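Local coordinates for multisubunit Na+/H+ antiporter, A subunit (Anoxybacillus flavithermus, PDB 6Z16), which probably takes part, as the A subunit of a multisubunit Mrp-type (CPA3) antiporter, in exchanging sodium ions for protons across the cell membrane, at residues A[336-344]-A[432-442]. Residues are numbered along the deposited sequence; the frame is centred on the assembly and turned at random.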
# COMPACT_ATOMS: atom_id res chain seq x y z
N GLY A 336 60.80 39.29 -87.36
CA GLY A 336 59.85 40.20 -87.98
C GLY A 336 59.87 40.13 -89.49
O GLY A 336 58.82 40.22 -90.14
N LEU A 337 61.06 39.94 -90.06
CA LEU A 337 61.18 39.76 -91.51
C LEU A 337 60.45 38.50 -91.97
O LEU A 337 59.69 38.54 -92.96
CB LEU A 337 62.67 39.69 -91.87
CG LEU A 337 63.16 39.85 -93.31
CD1 LEU A 337 64.55 40.45 -93.25
CD2 LEU A 337 63.21 38.54 -94.06
N ILE A 338 60.65 37.39 -91.26
CA ILE A 338 60.02 36.12 -91.61
C ILE A 338 58.50 36.22 -91.51
O ILE A 338 57.77 35.75 -92.41
CB ILE A 338 60.57 34.98 -90.73
CG1 ILE A 338 62.06 34.77 -90.98
CG2 ILE A 338 59.85 33.68 -91.01
CD1 ILE A 338 62.74 33.94 -89.92
N THR A 339 57.99 36.87 -90.47
CA THR A 339 56.53 36.93 -90.35
C THR A 339 55.90 37.93 -91.32
O THR A 339 54.78 37.69 -91.77
CB THR A 339 56.11 37.19 -88.90
OG1 THR A 339 54.68 37.16 -88.80
CG2 THR A 339 56.60 38.50 -88.40
N SER A 340 56.60 39.00 -91.71
CA SER A 340 56.07 39.88 -92.75
C SER A 340 55.99 39.15 -94.09
O SER A 340 55.01 39.31 -94.84
CB SER A 340 56.93 41.13 -92.87
OG SER A 340 58.22 40.81 -93.33
N LEU A 341 57.00 38.33 -94.40
CA LEU A 341 56.91 37.49 -95.59
C LEU A 341 55.79 36.47 -95.49
O LEU A 341 55.15 36.15 -96.51
CB LEU A 341 58.24 36.80 -95.85
CG LEU A 341 59.33 37.72 -96.37
CD1 LEU A 341 60.66 37.00 -96.38
CD2 LEU A 341 58.96 38.19 -97.76
N LEU A 342 55.51 35.96 -94.29
CA LEU A 342 54.36 35.08 -94.10
C LEU A 342 53.03 35.81 -94.34
O LEU A 342 52.08 35.20 -94.84
CB LEU A 342 54.38 34.48 -92.70
CG LEU A 342 55.41 33.40 -92.40
CD1 LEU A 342 55.40 33.04 -90.93
CD2 LEU A 342 55.11 32.17 -93.25
N GLY A 343 52.96 37.10 -94.01
CA GLY A 343 51.76 37.86 -94.30
C GLY A 343 51.53 38.06 -95.80
O GLY A 343 50.40 37.94 -96.28
N ILE A 344 52.60 38.35 -96.54
CA ILE A 344 52.46 38.46 -98.00
C ILE A 344 52.11 37.10 -98.62
O ILE A 344 51.30 37.00 -99.56
CB ILE A 344 53.75 39.05 -98.60
CG1 ILE A 344 54.13 40.35 -97.89
CG2 ILE A 344 53.57 39.31 -100.09
CD1 ILE A 344 53.09 41.43 -97.98
N LYS A 432 67.83 38.01 -98.95
CA LYS A 432 67.47 39.41 -99.14
C LYS A 432 66.94 39.69 -100.54
O LYS A 432 66.05 40.53 -100.68
CB LYS A 432 68.66 40.31 -98.81
CG LYS A 432 69.01 40.31 -97.33
CD LYS A 432 67.90 40.98 -96.52
CE LYS A 432 68.18 40.93 -95.03
NZ LYS A 432 69.32 41.80 -94.64
N GLU A 433 67.43 39.00 -101.57
CA GLU A 433 66.90 39.28 -102.90
C GLU A 433 65.49 38.74 -103.06
O GLU A 433 64.64 39.39 -103.69
CB GLU A 433 67.83 38.76 -104.01
CG GLU A 433 67.96 37.24 -104.20
CD GLU A 433 66.94 36.67 -105.17
OE1 GLU A 433 66.32 37.45 -105.91
OE2 GLU A 433 66.80 35.43 -105.20
N MET A 434 65.18 37.60 -102.43
CA MET A 434 63.81 37.12 -102.46
C MET A 434 62.91 37.97 -101.57
O MET A 434 61.73 38.15 -101.89
CB MET A 434 63.75 35.65 -102.07
CG MET A 434 64.38 34.73 -103.09
SD MET A 434 64.36 32.99 -102.63
CE MET A 434 62.64 32.62 -102.95
N PHE A 435 63.46 38.54 -100.50
CA PHE A 435 62.69 39.47 -99.67
C PHE A 435 62.31 40.73 -100.43
O PHE A 435 61.15 41.15 -100.42
CB PHE A 435 63.47 39.81 -98.40
CG PHE A 435 62.79 40.83 -97.53
CD1 PHE A 435 61.63 40.51 -96.84
CD2 PHE A 435 63.33 42.10 -97.38
CE1 PHE A 435 61.00 41.45 -96.04
CE2 PHE A 435 62.71 43.04 -96.58
CZ PHE A 435 61.54 42.71 -95.91
N PHE A 436 63.29 41.36 -101.10
CA PHE A 436 62.98 42.57 -101.86
C PHE A 436 62.12 42.26 -103.09
O PHE A 436 61.30 43.10 -103.48
CB PHE A 436 64.25 43.31 -102.29
CG PHE A 436 65.00 43.94 -101.15
CD1 PHE A 436 64.42 44.93 -100.39
CD2 PHE A 436 66.32 43.61 -100.91
CE1 PHE A 436 65.11 45.53 -99.36
CE2 PHE A 436 67.03 44.20 -99.88
CZ PHE A 436 66.42 45.16 -99.11
N THR A 437 62.28 41.08 -103.69
CA THR A 437 61.43 40.69 -104.81
C THR A 437 59.99 40.48 -104.35
O THR A 437 59.04 40.86 -105.05
CB THR A 437 61.98 39.42 -105.46
OG1 THR A 437 63.34 39.65 -105.86
CG2 THR A 437 61.18 39.05 -106.70
N ALA A 438 59.80 39.89 -103.17
CA ALA A 438 58.46 39.68 -102.64
C ALA A 438 57.82 40.99 -102.20
O ALA A 438 56.61 41.18 -102.36
CB ALA A 438 58.51 38.70 -101.48
N MET A 439 58.62 41.92 -101.66
CA MET A 439 58.04 43.17 -101.20
C MET A 439 57.76 44.15 -102.33
O MET A 439 56.80 44.92 -102.23
CB MET A 439 58.95 43.81 -100.15
CG MET A 439 58.94 43.07 -98.83
SD MET A 439 57.27 43.07 -98.14
CE MET A 439 57.44 41.90 -96.81
N LEU A 440 58.57 44.15 -103.39
CA LEU A 440 58.30 45.08 -104.49
C LEU A 440 57.11 44.65 -105.33
O LEU A 440 56.41 45.50 -105.88
CB LEU A 440 59.54 45.25 -105.36
CG LEU A 440 60.67 46.09 -104.76
CD1 LEU A 440 61.90 46.07 -105.64
CD2 LEU A 440 60.19 47.52 -104.54
N ARG A 441 56.86 43.35 -105.44
CA ARG A 441 55.71 42.89 -106.21
C ARG A 441 54.42 42.87 -105.41
O ARG A 441 53.37 42.53 -105.96
CB ARG A 441 55.98 41.51 -106.80
CG ARG A 441 57.19 41.47 -107.71
CD ARG A 441 56.99 42.37 -108.92
NE ARG A 441 58.14 42.34 -109.82
CZ ARG A 441 58.29 43.16 -110.85
NH1 ARG A 441 57.38 44.09 -111.11
NH2 ARG A 441 59.37 43.07 -111.62
N ALA A 442 54.48 43.23 -104.12
CA ALA A 442 53.30 43.26 -103.27
C ALA A 442 52.67 44.64 -103.15
O ALA A 442 51.59 44.77 -102.57
CB ALA A 442 53.65 42.75 -101.87
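Lys432 meets Leu337 through its aliphatic chain: bent at chi2 and chi4, it brings CE to 4.1 Å from Leu337 CD1, the two side chains crossing at about a right angle, while NZ makes a weak hydrogen bond to Ala421 O. Phe435 reaches farther across. With CG anti to the backbone N (chi1 176°), its ring lies with Leu337 CG of the other helix over one face and Met439 CG, one turn on in its own helix, over the opposite face, both offset toward the rim. Leu337 CG makes a CH-pi contact, 4.0 Å from the Phe435 ring centroid and 20° off the normal. At the ring edge, in plane, Leu341 CG comes to 3.6 Å from Phe435 CD1. An alanine in place of Phe435 would probably leave Leu337 and Leu341 without their aromatic partner and open a gap between the helices. Ala438 CB packs on Leu341 CD2 at 3.8 Å. Met439, bent at chi2, ends with CE 3.8 Å from Ile344 CG1 and beside Ser340, whose hydroxyl turns back to its own helix, OG donating to Leu337 O at 2.7 Å. Ala442 CB closes the interface against Ile344 CG2 at 3.9 Å. This buried, largely apolar packing joins helices 323-347 and 428-440 in the transmembrane region of the NADH:quinone oxidoreductase/Mrp antiporter family; the axes of 336-344 and 432-440 approach to 10.6 Å and their directions differ by 40°. Helix 296-316 borders it through Leu310, which touches Leu337 and Phe435; helix 360-391 adds Ala366 against Leu341, and Phe359 meets both Ile344 and Ala442.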